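Local coordinates for 5-carboxymethyl-2-hydroxymuconate semialdehyde dehydrogenase (Thermus thermophilus, PDB 2D4E), which probably catalyses the NAD-dependent oxidation of 5-carboxymethyl-2-hydroxymuconate semialdehyde to the corresponding acid, at residues 64-69 with 223-228; 163-168 with 241-246; 366-371 with 401-406; 373-378 with 391-396; 439-444 with 461-466. All coordinates share one frame; numbering follows the deposited sequence.

Interaction 1. Residues 64-69 with 223-228; sequences REVDRA and NLVQGF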
# COMPACT_ATOMS: atom_id res chain seq x y z
N ARG C 64 -29.79 -23.61 -22.66
CA ARG C 64 -29.16 -23.57 -23.97
C ARG C 64 -28.56 -22.21 -24.32
O ARG C 64 -27.46 -22.14 -24.86
CB ARG C 64 -30.16 -23.98 -25.05
CG ARG C 64 -30.25 -25.47 -25.27
CD ARG C 64 -31.25 -25.82 -26.35
NE ARG C 64 -31.00 -27.15 -26.89
CZ ARG C 64 -29.94 -27.47 -27.63
NH1 ARG C 64 -29.03 -26.55 -27.92
NH2 ARG C 64 -29.79 -28.71 -28.07
N GLU C 65 -29.28 -21.14 -24.03
CA GLU C 65 -28.77 -19.81 -24.33
C GLU C 65 -27.60 -19.52 -23.38
O GLU C 65 -26.58 -18.95 -23.79
CB GLU C 65 -29.89 -18.77 -24.17
CG GLU C 65 -30.98 -18.87 -25.26
CD GLU C 65 -31.88 -20.09 -25.11
OE1 GLU C 65 -32.45 -20.53 -26.13
OE2 GLU C 65 -32.04 -20.60 -23.97
N VAL C 66 -27.74 -19.94 -22.13
CA VAL C 66 -26.68 -19.73 -21.16
C VAL C 66 -25.43 -20.50 -21.57
O VAL C 66 -24.31 -19.98 -21.48
CB VAL C 66 -27.13 -20.17 -19.74
CG1 VAL C 66 -25.94 -20.17 -18.78
CG2 VAL C 66 -28.20 -19.22 -19.24
N ASP C 67 -25.61 -21.74 -22.03
CA ASP C 67 -24.47 -22.55 -22.45
C ASP C 67 -23.71 -21.87 -23.59
O ASP C 67 -22.48 -21.80 -23.57
CB ASP C 67 -24.95 -23.95 -22.87
CG ASP C 67 -23.80 -24.86 -23.27
OD1 ASP C 67 -22.84 -25.01 -22.49
OD2 ASP C 67 -23.86 -25.44 -24.38
N ARG C 68 -24.43 -21.34 -24.57
CA ARG C 68 -23.80 -20.65 -25.69
C ARG C 68 -23.08 -19.39 -25.23
O ARG C 68 -21.99 -19.08 -25.71
CB ARG C 68 -24.85 -20.31 -26.75
CG ARG C 68 -25.35 -21.50 -27.55
CD ARG C 68 -26.66 -21.19 -28.27
NE ARG C 68 -26.53 -20.08 -29.21
CZ ARG C 68 -27.56 -19.49 -29.82
NH1 ARG C 68 -28.80 -19.91 -29.60
NH2 ARG C 68 -27.34 -18.48 -30.65
N ALA C 69 -23.68 -18.65 -24.30
CA ALA C 69 -23.07 -17.42 -23.78
C ALA C 69 -21.80 -17.73 -23.01
O ALA C 69 -20.79 -17.05 -23.18
CB ALA C 69 -24.06 -16.69 -22.87
N ASN C 223 -21.59 -10.85 -23.14
CA ASN C 223 -22.77 -11.60 -23.54
C ASN C 223 -23.94 -11.30 -22.62
O ASN C 223 -23.75 -11.03 -21.43
CB ASN C 223 -22.48 -13.09 -23.51
CG ASN C 223 -21.27 -13.45 -24.32
OD1 ASN C 223 -21.37 -13.77 -25.50
ND2 ASN C 223 -20.09 -13.36 -23.69
N LEU C 224 -25.14 -11.38 -23.18
CA LEU C 224 -26.35 -11.11 -22.43
C LEU C 224 -27.39 -12.20 -22.63
O LEU C 224 -27.65 -12.62 -23.76
CB LEU C 224 -26.94 -9.77 -22.86
CG LEU C 224 -28.41 -9.54 -22.54
CD1 LEU C 224 -28.61 -9.47 -21.04
CD2 LEU C 224 -28.89 -8.27 -23.22
N VAL C 225 -27.98 -12.65 -21.53
CA VAL C 225 -29.03 -13.66 -21.59
C VAL C 225 -30.20 -13.19 -20.73
O VAL C 225 -30.06 -13.07 -19.51
CB VAL C 225 -28.55 -15.04 -21.08
CG1 VAL C 225 -29.68 -16.05 -21.21
CG2 VAL C 225 -27.34 -15.51 -21.88
N GLN C 226 -31.33 -12.91 -21.36
CA GLN C 226 -32.52 -12.46 -20.66
C GLN C 226 -33.25 -13.68 -20.14
O GLN C 226 -33.17 -14.76 -20.73
CB GLN C 226 -33.43 -11.68 -21.60
CG GLN C 226 -32.82 -10.42 -22.18
CD GLN C 226 -32.87 -9.25 -21.21
OE1 GLN C 226 -33.16 -9.42 -20.03
NE2 GLN C 226 -32.59 -8.06 -21.72
N GLY C 227 -33.96 -13.54 -19.02
CA GLY C 227 -34.69 -14.68 -18.50
C GLY C 227 -34.92 -14.67 -17.00
O GLY C 227 -34.38 -13.83 -16.28
N PHE C 228 -35.70 -15.63 -16.54
CA PHE C 228 -36.05 -15.77 -15.13
C PHE C 228 -34.88 -16.26 -14.29
O PHE C 228 -34.00 -16.97 -14.78
CB PHE C 228 -37.24 -16.72 -14.99
CG PHE C 228 -38.47 -16.26 -15.72
CD1 PHE C 228 -39.33 -17.19 -16.31
CD2 PHE C 228 -38.79 -14.91 -15.81
CE1 PHE C 228 -40.49 -16.77 -16.98
CE2 PHE C 228 -39.94 -14.48 -16.48
CZ PHE C 228 -40.79 -15.41 -17.06
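The carboxamide of Asn-223 is turned roughly at right angles to its chain (chi2 -92°), so that one of its faces looks at the helix: Ala-69 O stands over CG at 3.8 Å, a packing contact. Around the rim the polar atoms are already engaged, with OD1 accepting from Ala-32 N and ND2 donating to Gly-220 O and Val-193 O. The other flat group, the carboxylate of Glu-65, is led away by a bend at chi2 and receives Glu-39 N on OE1 and Gly-62 N on OE2, which leaves its aliphatic base for the contact. The apolar centre is Val-225, whose two methyls divide the work. CG2, anti to its own carbonyl carbon, presses on Ala-69 CB at 3.6 Å, while CG1 meets Val-66 CG2 at 4.0 Å and Glu-65 CB at 4.0 Å. The two valines cross at roughly a right angle. No hydrogen bond links the segments, and a small residue, Ala-69, lets the helix come close. Val-225 also rests on Ala-232 of helix 229-238, which follows Gly-227 and the N-cap residue Phe-228. This is helix-on-strand packing on an outermost strand, 222-224, of the five-stranded parallel sheet of a Rossmann-like NAD-binding domain.

Interaction 2. Residues 163-168 with 241-246; sequences AGPVGI and LVPLLT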
# COMPACT_ATOMS: atom_id res chain seq x y z
N ALA C 163 -8.95 -13.29 -13.40
CA ALA C 163 -9.45 -14.54 -12.81
C ALA C 163 -10.28 -15.44 -13.74
O ALA C 163 -10.26 -16.66 -13.60
CB ALA C 163 -10.23 -14.23 -11.54
N GLY C 164 -11.01 -14.84 -14.68
CA GLY C 164 -11.82 -15.62 -15.60
C GLY C 164 -13.20 -15.03 -15.87
O GLY C 164 -13.58 -14.05 -15.24
N PRO C 165 -13.97 -15.62 -16.80
CA PRO C 165 -15.32 -15.13 -17.14
C PRO C 165 -16.17 -14.87 -15.89
O PRO C 165 -16.13 -15.63 -14.92
CB PRO C 165 -15.88 -16.25 -18.01
CG PRO C 165 -14.66 -16.76 -18.72
CD PRO C 165 -13.63 -16.81 -17.60
N VAL C 166 -16.94 -13.79 -15.93
CA VAL C 166 -17.79 -13.42 -14.81
C VAL C 166 -19.27 -13.43 -15.14
O VAL C 166 -19.71 -12.80 -16.10
CB VAL C 166 -17.42 -12.00 -14.28
CG1 VAL C 166 -18.21 -11.69 -13.00
CG2 VAL C 166 -15.92 -11.91 -14.03
N GLY C 167 -20.04 -14.16 -14.34
CA GLY C 167 -21.48 -14.22 -14.53
C GLY C 167 -22.03 -13.12 -13.63
O GLY C 167 -21.87 -13.19 -12.40
N ILE C 168 -22.65 -12.12 -14.23
CA ILE C 168 -23.19 -10.98 -13.50
C ILE C 168 -24.72 -11.04 -13.44
O ILE C 168 -25.40 -10.90 -14.46
CB ILE C 168 -22.70 -9.66 -14.18
CG1 ILE C 168 -21.17 -9.65 -14.19
CG2 ILE C 168 -23.24 -8.42 -13.45
CD1 ILE C 168 -20.53 -8.47 -14.90
N LEU C 241 -18.06 -23.14 -17.07
CA LEU C 241 -17.11 -22.25 -17.73
C LEU C 241 -17.13 -20.81 -17.18
O LEU C 241 -16.40 -19.95 -17.66
CB LEU C 241 -17.37 -22.23 -19.24
CG LEU C 241 -17.14 -23.57 -19.96
CD1 LEU C 241 -17.40 -23.39 -21.45
CD2 LEU C 241 -15.72 -24.06 -19.73
N VAL C 242 -17.96 -20.56 -16.17
CA VAL C 242 -18.05 -19.23 -15.57
C VAL C 242 -17.65 -19.34 -14.10
O VAL C 242 -18.50 -19.46 -13.22
CB VAL C 242 -19.48 -18.66 -15.69
CG1 VAL C 242 -19.54 -17.24 -15.14
CG2 VAL C 242 -19.92 -18.68 -17.16
N PRO C 243 -16.33 -19.30 -13.83
CA PRO C 243 -15.78 -19.42 -12.48
C PRO C 243 -16.13 -18.32 -11.48
O PRO C 243 -16.15 -18.57 -10.28
CB PRO C 243 -14.28 -19.52 -12.73
CG PRO C 243 -14.10 -18.65 -13.94
CD PRO C 243 -15.27 -19.03 -14.82
N LEU C 244 -16.41 -17.12 -11.98
CA LEU C 244 -16.76 -16.00 -11.10
C LEU C 244 -18.22 -15.56 -11.24
O LEU C 244 -18.78 -15.54 -12.34
CB LEU C 244 -15.84 -14.80 -11.38
CG LEU C 244 -14.49 -14.75 -10.65
CD1 LEU C 244 -13.65 -16.00 -10.95
CD2 LEU C 244 -13.76 -13.48 -11.07
N LEU C 245 -18.83 -15.21 -10.11
CA LEU C 245 -20.22 -14.79 -10.10
C LEU C 245 -20.44 -13.59 -9.20
O LEU C 245 -20.03 -13.59 -8.05
CB LEU C 245 -21.11 -15.92 -9.57
CG LEU C 245 -21.24 -17.25 -10.30
CD1 LEU C 245 -22.02 -18.21 -9.41
CD2 LEU C 245 -21.94 -17.06 -11.64
N THR C 246 -21.08 -12.54 -9.73
CA THR C 246 -21.40 -11.40 -8.89
C THR C 246 -22.91 -11.47 -8.73
O THR C 246 -23.63 -11.82 -9.66
CB THR C 246 -21.04 -10.03 -9.54
OG1 THR C 246 -21.87 -9.81 -10.68
CG2 THR C 246 -19.57 -10.00 -9.96
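Gly-167 is gripped from both of its backbone polar atoms: its N donates to Leu-244 O at 2.7 Å in an almost straight bond (176°), and its O accepts from Thr-246 N at 2.9 Å. A third, weak bond from Leu-244 N to Pro-165 O opens the parallel pairing. Val-242 CG1 sits only 3.2 Å from Gly-167 N, and a side chain at Gly-167 would collide with Leu-245 CD2. On the face shared by Val-166, Ile-168, Leu-244 and Thr-246, the branches of Val-166 split: CG1 crosses Thr-246 CG2 at 3.7 Å, and CG2 lies against Leu-244 CB at 3.9 Å. An alanine at Val-166 would probably loosen this packing by losing both methyl contacts. Leu-244 CD2 reaches on to Ala-163 CB at 3.6 Å, and Thr-246 OG1 packs beside Ile-168 CG2 at 3.4 Å. In the next shell, Phe-494 and Tyr-495 of helix 488-495 lie on Val-166, Leu-244 and Thr-246, while helix 63-80 meets Pro-165, Leu-241 and Val-242. Hydrogen bonding between the segments is thus confined to the main chain, with mostly apolar side chains filling both sides of these inner strands of the NAD-binding sheet.

Interaction 3. Residues 366-371 with 401-406; sequences EGARLL and NHMKIA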
# COMPACT_ATOMS: atom_id res chain seq x y z
N GLU C 366 -48.90 -6.53 14.55
CA GLU C 366 -47.97 -6.76 15.65
C GLU C 366 -47.88 -5.62 16.65
O GLU C 366 -47.05 -5.65 17.55
CB GLU C 366 -46.57 -7.13 15.12
CG GLU C 366 -45.89 -6.07 14.27
CD GLU C 366 -44.53 -6.54 13.73
OE1 GLU C 366 -43.98 -5.87 12.84
OE2 GLU C 366 -44.01 -7.57 14.21
N GLY C 367 -48.73 -4.61 16.49
CA GLY C 367 -48.72 -3.50 17.43
C GLY C 367 -48.01 -2.21 17.03
O GLY C 367 -47.92 -1.28 17.83
N ALA C 368 -47.51 -2.15 15.80
CA ALA C 368 -46.83 -0.94 15.34
C ALA C 368 -47.88 0.14 15.11
O ALA C 368 -48.97 -0.14 14.61
CB ALA C 368 -46.06 -1.22 14.06
N ARG C 369 -47.54 1.38 15.48
CA ARG C 369 -48.45 2.51 15.30
C ARG C 369 -48.27 3.15 13.93
O ARG C 369 -47.23 3.73 13.63
CB ARG C 369 -48.20 3.57 16.37
CG ARG C 369 -48.49 3.14 17.79
CD ARG C 369 -47.86 4.12 18.77
NE ARG C 369 -48.16 5.50 18.39
CZ ARG C 369 -47.38 6.54 18.67
NH1 ARG C 369 -46.24 6.35 19.32
NH2 ARG C 369 -47.73 7.76 18.27
N LEU C 370 -49.30 3.04 13.09
CA LEU C 370 -49.25 3.62 11.76
C LEU C 370 -49.58 5.11 11.85
O LEU C 370 -50.70 5.48 12.20
CB LEU C 370 -50.27 2.93 10.85
CG LEU C 370 -50.35 3.49 9.43
CD1 LEU C 370 -48.97 3.46 8.79
CD2 LEU C 370 -51.35 2.68 8.62
N LEU C 371 -48.60 5.95 11.55
CA LEU C 371 -48.79 7.40 11.63
C LEU C 371 -49.18 8.05 10.30
O LEU C 371 -49.77 9.13 10.28
CB LEU C 371 -47.52 8.06 12.17
CG LEU C 371 -46.99 7.54 13.51
CD1 LEU C 371 -45.79 8.37 13.92
CD2 LEU C 371 -48.06 7.62 14.59
N ASN C 401 -37.71 -2.55 17.74
CA ASN C 401 -36.71 -3.22 16.93
C ASN C 401 -36.88 -4.73 16.75
O ASN C 401 -36.33 -5.30 15.81
CB ASN C 401 -35.32 -2.92 17.50
CG ASN C 401 -34.22 -3.10 16.47
OD1 ASN C 401 -34.20 -2.39 15.46
ND2 ASN C 401 -33.32 -4.04 16.70
N HIS C 402 -37.64 -5.36 17.63
CA HIS C 402 -37.86 -6.81 17.55
C HIS C 402 -39.01 -7.15 16.60
O HIS C 402 -39.22 -8.31 16.26
CB HIS C 402 -38.18 -7.37 18.94
CG HIS C 402 -39.53 -6.97 19.45
ND1 HIS C 402 -40.70 -7.49 18.94
CD2 HIS C 402 -39.90 -6.06 20.38
CE1 HIS C 402 -41.73 -6.91 19.52
NE2 HIS C 402 -41.28 -6.04 20.40
N MET C 403 -39.76 -6.13 16.20
CA MET C 403 -40.88 -6.35 15.29
C MET C 403 -40.42 -6.83 13.92
O MET C 403 -39.30 -6.55 13.50
CB MET C 403 -41.70 -5.07 15.14
CG MET C 403 -42.46 -4.68 16.39
SD MET C 403 -43.39 -3.17 16.16
CE MET C 403 -44.40 -3.16 17.67
N LYS C 404 -41.30 -7.55 13.24
CA LYS C 404 -41.01 -8.08 11.93
C LYS C 404 -40.72 -6.96 10.92
O LYS C 404 -39.84 -7.10 10.08
CB LYS C 404 -42.19 -8.94 11.45
CG LYS C 404 -41.94 -9.69 10.14
CD LYS C 404 -43.17 -10.48 9.71
CE LYS C 404 -43.51 -11.59 10.70
NZ LYS C 404 -42.50 -12.69 10.68
N ILE C 405 -41.45 -5.85 11.01
CA ILE C 405 -41.23 -4.75 10.07
C ILE C 405 -39.90 -4.05 10.34
O ILE C 405 -39.43 -3.26 9.52
CB ILE C 405 -42.36 -3.69 10.10
CG1 ILE C 405 -42.51 -3.11 11.50
CG2 ILE C 405 -43.66 -4.30 9.61
CD1 ILE C 405 -43.43 -1.89 11.55
N ALA C 406 -39.31 -4.34 11.49
CA ALA C 406 -38.03 -3.75 11.84
C ALA C 406 -36.90 -4.72 11.48
O ALA C 406 -35.79 -4.30 11.15
CB ALA C 406 -37.99 -3.43 13.34
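The chain leaves helix 350-365 through a Schellman motif, with Gly-367 at positive phi as its C-prime residue, and this brings Glu-366 opposite the start of helix 404-407, where Met-403 holds the N-cap position. Glu-366 takes the crowded first rotamer, CG between the backbone N and the carbonyl carbon (chi1 61°), and is extended beyond it, so that its carboxylate meets the helix start with both oxygens. OE2 accepts from Lys-404 N at 2.9 Å and OE1 from Ile-405 N at 3.1 Å, each through its syn lone pair. The helix end would probably stabilise the negative charge. The same group is hemmed in by carbon: Met-403 CB approaches OE1 of Glu-366 to 3.3 Å, and Ile-405 CG1 approaches it to 3.4 Å. The extended methionine chain crosses the glutamate obliquely and carries CE to within 3.6 Å of Glu-366 O. Ala-368 CB packs on the ends of both apolar chains, touching Met-403 SD at 3.9 Å and Ile-405 CD1 at 3.7 Å. Ala-368 further packs on Phe-397 of strand 395-398 and Ile-405 on Val-416 of strand 414-420, so the contact bridges the turn into edge strand 369-372 and the short helix following strand 395-398.

Interaction 4. Residues 373-378 with 391-396; sequences GGERAK and YLLPTV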
# COMPACT_ATOMS: atom_id res chain seq x y z
N GLY C 373 -49.75 7.01 5.71
CA GLY C 373 -49.64 6.07 4.60
C GLY C 373 -50.24 4.72 4.94
O GLY C 373 -51.34 4.63 5.49
N GLY C 374 -49.52 3.64 4.61
CA GLY C 374 -50.00 2.31 4.92
C GLY C 374 -51.01 1.73 3.95
O GLY C 374 -51.71 0.77 4.28
N GLU C 375 -51.11 2.30 2.76
CA GLU C 375 -52.05 1.80 1.76
C GLU C 375 -51.74 2.42 0.40
O GLU C 375 -50.94 3.35 0.29
CB GLU C 375 -53.48 2.16 2.17
CG GLU C 375 -53.76 3.65 2.17
CD GLU C 375 -55.16 4.00 2.68
OE1 GLU C 375 -56.13 3.31 2.30
OE2 GLU C 375 -55.28 4.97 3.45
N ARG C 376 -52.38 1.89 -0.65
CA ARG C 376 -52.18 2.39 -2.00
C ARG C 376 -52.47 3.88 -2.10
O ARG C 376 -53.30 4.41 -1.36
CB ARG C 376 -53.13 1.69 -2.97
CG ARG C 376 -52.74 0.32 -3.42
CD ARG C 376 -53.88 -0.25 -4.24
NE ARG C 376 -53.54 -1.51 -4.89
CZ ARG C 376 -53.00 -1.61 -6.10
NH1 ARG C 376 -52.73 -0.52 -6.80
NH2 ARG C 376 -52.75 -2.81 -6.60
N ALA C 377 -51.80 4.53 -3.03
CA ALA C 377 -52.03 5.95 -3.27
C ALA C 377 -53.16 5.93 -4.29
O ALA C 377 -53.05 5.30 -5.33
CB ALA C 377 -50.78 6.59 -3.87
N LYS C 378 -54.27 6.60 -3.97
CA LYS C 378 -55.42 6.63 -4.87
C LYS C 378 -55.30 7.71 -5.94
O LYS C 378 -55.57 7.48 -7.11
CB LYS C 378 -56.71 6.88 -4.09
CG LYS C 378 -57.04 5.86 -3.01
CD LYS C 378 -58.25 6.33 -2.21
CE LYS C 378 -58.68 5.33 -1.14
NZ LYS C 378 -59.21 4.06 -1.74
N TYR C 391 -48.75 2.23 -7.07
CA TYR C 391 -48.40 3.32 -6.16
C TYR C 391 -48.72 3.08 -4.69
O TYR C 391 -49.85 2.73 -4.33
CB TYR C 391 -49.07 4.62 -6.61
CG TYR C 391 -48.67 5.10 -7.98
CD1 TYR C 391 -49.32 4.65 -9.14
CD2 TYR C 391 -47.63 6.02 -8.14
CE1 TYR C 391 -48.95 5.11 -10.41
CE2 TYR C 391 -47.25 6.48 -9.40
CZ TYR C 391 -47.91 6.02 -10.53
OH TYR C 391 -47.52 6.48 -11.77
N LEU C 392 -47.71 3.28 -3.85
CA LEU C 392 -47.88 3.12 -2.41
C LEU C 392 -47.57 4.46 -1.77
O LEU C 392 -46.62 5.15 -2.15
CB LEU C 392 -46.91 2.07 -1.85
CG LEU C 392 -47.09 1.85 -0.34
CD1 LEU C 392 -48.39 1.09 -0.09
CD2 LEU C 392 -45.91 1.08 0.22
N LEU C 393 -48.38 4.84 -0.79
CA LEU C 393 -48.16 6.10 -0.09
C LEU C 393 -46.95 5.97 0.83
O LEU C 393 -46.73 4.92 1.45
CB LEU C 393 -49.39 6.46 0.75
CG LEU C 393 -50.69 6.85 0.05
CD1 LEU C 393 -51.81 6.90 1.09
CD2 LEU C 393 -50.54 8.21 -0.63
N PRO C 394 -46.12 7.02 0.91
CA PRO C 394 -44.96 6.94 1.80
C PRO C 394 -45.55 6.58 3.17
O PRO C 394 -46.53 7.18 3.61
CB PRO C 394 -44.40 8.34 1.73
CG PRO C 394 -44.60 8.69 0.28
CD PRO C 394 -46.02 8.21 0.02
N THR C 395 -44.96 5.59 3.83
CA THR C 395 -45.46 5.08 5.10
C THR C 395 -44.50 5.18 6.29
O THR C 395 -43.31 4.91 6.16
CB THR C 395 -45.88 3.60 4.91
OG1 THR C 395 -46.82 3.52 3.83
CG2 THR C 395 -46.52 3.03 6.19
N VAL C 396 -45.03 5.56 7.45
CA VAL C 396 -44.23 5.69 8.66
C VAL C 396 -44.92 5.01 9.84
O VAL C 396 -46.09 5.27 10.12
CB VAL C 396 -44.00 7.17 9.08
CG1 VAL C 396 -43.16 7.22 10.35
CG2 VAL C 396 -43.32 7.94 7.97
O HOH W 1 -52.15 2.38 -6.99
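With chi1 at -55°, Thr-395 sets OG1 anti to its carbonyl carbon and beside its own backbone N, where the hydroxyl can serve two main-chain groups at once. It accepts from Gly-374 N at 2.8 Å and donates to Leu-393 O at 2.8 Å, approaching that carbonyl from above its plane. Leu-393 CG is likewise anti to its carbonyl carbon (chi1 -68°), which sends the side chain over the opposite segment: CD2 lands on Ala-377 CB at 3.6 Å and CD1 runs alongside Glu-375 CG at 3.9 Å. Gly-373, at positive phi, lies so near that a CB there would clash with Pro-394 O and with Thr-395 OG1. The backbones, running in opposite directions, are bridged once, around Arg-376 and Leu-392. Leu-393 N donates to Glu-375 O at 3.2 Å in the carbonyl plane, whereas Ala-377 N reaches Tyr-391 O at 3.0 Å from well above it. Ala-377 CB then packs against the CB of Tyr-391. At this end a water lying in the plane of the Arg-376 guanidinium accepts from NH1 at 3.0 Å and, weakly, from Tyr-391 N. A valine at Thr-395 would probably destabilise the turn at Gly-374, since it removes both hydroxyl bonds to the main chain. Leu-392 starts off pointing away, yet brings CD1 to 3.4 Å from Glu-375 O and also meets Leu-353, Val-356 and Leu-357 of helix 350-365. The arrangement is that of an irregular hairpin, continuing the antiparallel pair of strands 369-372 and 395-398 at the edge of the mixed sheet of the catalytic domain.

Interaction 5. Residues 439-444 with 461-466; sequences AYVFTR and VYLNSH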
# COMPACT_ATOMS: atom_id res chain seq x y z
N ALA C 439 -25.19 2.36 7.64
CA ALA C 439 -25.65 2.93 8.90
C ALA C 439 -25.42 4.43 8.78
O ALA C 439 -24.47 4.86 8.13
CB ALA C 439 -24.87 2.35 10.07
N TYR C 440 -26.30 5.22 9.40
CA TYR C 440 -26.19 6.67 9.37
C TYR C 440 -26.26 7.23 10.79
O TYR C 440 -27.19 6.92 11.55
CB TYR C 440 -27.33 7.26 8.52
CG TYR C 440 -27.41 6.64 7.13
CD1 TYR C 440 -28.00 5.39 6.94
CD2 TYR C 440 -26.85 7.29 6.03
CE1 TYR C 440 -28.04 4.80 5.68
CE2 TYR C 440 -26.88 6.70 4.76
CZ TYR C 440 -27.47 5.46 4.60
OH TYR C 440 -27.50 4.87 3.35
N VAL C 441 -25.29 8.05 11.14
CA VAL C 441 -25.24 8.61 12.48
C VAL C 441 -25.29 10.13 12.47
O VAL C 441 -24.48 10.79 11.81
CB VAL C 441 -23.97 8.18 13.21
CG1 VAL C 441 -24.01 8.63 14.66
CG2 VAL C 441 -23.81 6.66 13.11
N PHE C 442 -26.25 10.68 13.21
CA PHE C 442 -26.40 12.12 13.30
C PHE C 442 -26.19 12.58 14.74
O PHE C 442 -27.03 12.37 15.61
CB PHE C 442 -27.78 12.52 12.78
CG PHE C 442 -28.03 12.14 11.35
CD1 PHE C 442 -28.49 10.87 11.02
CD2 PHE C 442 -27.73 13.03 10.32
CE1 PHE C 442 -28.67 10.49 9.68
CE2 PHE C 442 -27.90 12.67 8.98
CZ PHE C 442 -28.37 11.39 8.66
N THR C 443 -25.04 13.21 14.97
CA THR C 443 -24.66 13.73 16.27
C THR C 443 -23.51 14.69 16.01
O THR C 443 -22.75 14.50 15.05
CB THR C 443 -24.17 12.59 17.21
OG1 THR C 443 -23.97 13.11 18.53
CG2 THR C 443 -22.84 12.01 16.69
N ARG C 444 -23.38 15.72 16.83
CA ARG C 444 -22.30 16.68 16.65
C ARG C 444 -21.08 16.31 17.49
O ARG C 444 -19.99 16.83 17.25
CB ARG C 444 -22.75 18.10 17.03
CG ARG C 444 -23.65 18.81 16.02
CD ARG C 444 -23.71 20.30 16.38
NE ARG C 444 -24.51 21.12 15.47
CZ ARG C 444 -25.82 21.35 15.61
NH1 ARG C 444 -26.49 20.81 16.62
NH2 ARG C 444 -26.44 22.14 14.75
N VAL C 461 -20.54 3.50 6.92
CA VAL C 461 -21.14 4.36 7.93
C VAL C 461 -21.03 5.80 7.44
O VAL C 461 -19.96 6.24 7.00
CB VAL C 461 -20.44 4.24 9.30
CG1 VAL C 461 -21.02 5.26 10.28
CG2 VAL C 461 -20.62 2.83 9.86
N TYR C 462 -22.14 6.52 7.50
CA TYR C 462 -22.18 7.92 7.09
C TYR C 462 -22.47 8.76 8.32
O TYR C 462 -23.46 8.53 9.04
CB TYR C 462 -23.26 8.13 6.03
CG TYR C 462 -22.96 7.40 4.74
CD1 TYR C 462 -22.17 8.00 3.75
CD2 TYR C 462 -23.40 6.09 4.54
CE1 TYR C 462 -21.84 7.30 2.58
CE2 TYR C 462 -23.07 5.39 3.39
CZ TYR C 462 -22.29 6.00 2.41
OH TYR C 462 -21.98 5.30 1.27
N LEU C 463 -21.60 9.73 8.57
CA LEU C 463 -21.76 10.61 9.71
C LEU C 463 -22.32 11.94 9.26
O LEU C 463 -21.75 12.62 8.41
CB LEU C 463 -20.41 10.82 10.41
CG LEU C 463 -19.71 9.55 10.91
CD1 LEU C 463 -18.38 9.91 11.56
CD2 LEU C 463 -20.62 8.82 11.89
N ASN C 464 -23.47 12.30 9.83
CA ASN C 464 -24.14 13.57 9.53
C ASN C 464 -24.43 13.87 8.06
O ASN C 464 -24.27 15.01 7.61
CB ASN C 464 -23.34 14.72 10.15
CG ASN C 464 -23.29 14.62 11.66
OD1 ASN C 464 -24.27 14.23 12.29
ND2 ASN C 464 -22.14 14.97 12.24
N SER C 465 -24.87 12.86 7.33
CA SER C 465 -25.20 13.06 5.93
C SER C 465 -25.94 11.86 5.39
O SER C 465 -26.04 10.82 6.04
CB SER C 465 -23.94 13.26 5.09
OG SER C 465 -23.45 12.02 4.63
N HIS C 466 -26.47 12.03 4.18
CA HIS C 466 -27.17 10.96 3.49
C HIS C 466 -26.09 10.15 2.77
O HIS C 466 -24.89 10.41 2.94
CB HIS C 466 -28.17 11.54 2.49
CG HIS C 466 -27.55 12.50 1.52
ND1 HIS C 466 -26.92 13.66 1.93
CD2 HIS C 466 -27.45 12.47 0.17
CE1 HIS C 466 -26.45 14.29 0.87
NE2 HIS C 466 -26.76 13.59 -0.21
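Tyr-440 and Tyr-462 lie side by side on one face of the sheet and point the same way, their planes only 16° apart but offset so that little overlap remains, centroids 5.4 Å apart. The closest touch is Tyr-440 CE2 on Tyr-462 CD2 at 3.5 Å. Ser-465 O comes to the edge of the Tyr-440 ring, 3.6 Å from CD2, and the Tyr-440 hydroxyl is engaged by Thr-306 O and Asn-467 ND2. On the other face Val-441 and Leu-463 also run together, CB of the valine meeting CD2 of the leucine at 3.7 Å. Between the faces the backbones pair in parallel: Val-441 N donates to Tyr-462 O at 2.8 Å, and Val-441 O accepts from Asn-464 N at 2.7 Å, both bonds nearly along the C=O axis. Asn-464, at positive phi, then turns its amide back to Thr-443 and uses both ends. OD1 accepts from Thr-443 N at 3.0 Å on a lone pair, while ND2 donates to Thr-443 O at 2.9 Å within its own amide plane, so two bonds fix its rotation. The Phe-442 ring reaches past Asn-464 to Ser-465 N. Beyond Val-461 and Tyr-462 a strand of a second subunit pairs in parallel, carrying the sheet across the interface. The two strands and helix 446-455 form a beta-alpha-beta crossover, here at the subunit interface of the catalytic domain.

In the fold
From the N terminus, interaction 1 closes a long loop by bringing helix 63-80 onto the end of strand 222-224. Interaction 2 opens within that loop and closes beyond it, so the two cross; both reach the parallel sheet of the NAD-binding domain, and their centres are about 14 Å apart. The remaining contacts come later in the chain and belong to the mixed sheet. Interaction 3 spans residues 366-406 and encloses interaction 4, which it touches where Leu-371 N meets Val-396 O, a contact between the neighbouring, antiparallel strands 369-372 and 395-398. Interaction 5 closes a short crossover at the opposite border of the same sheet, about 24 Å between centres from interaction 3.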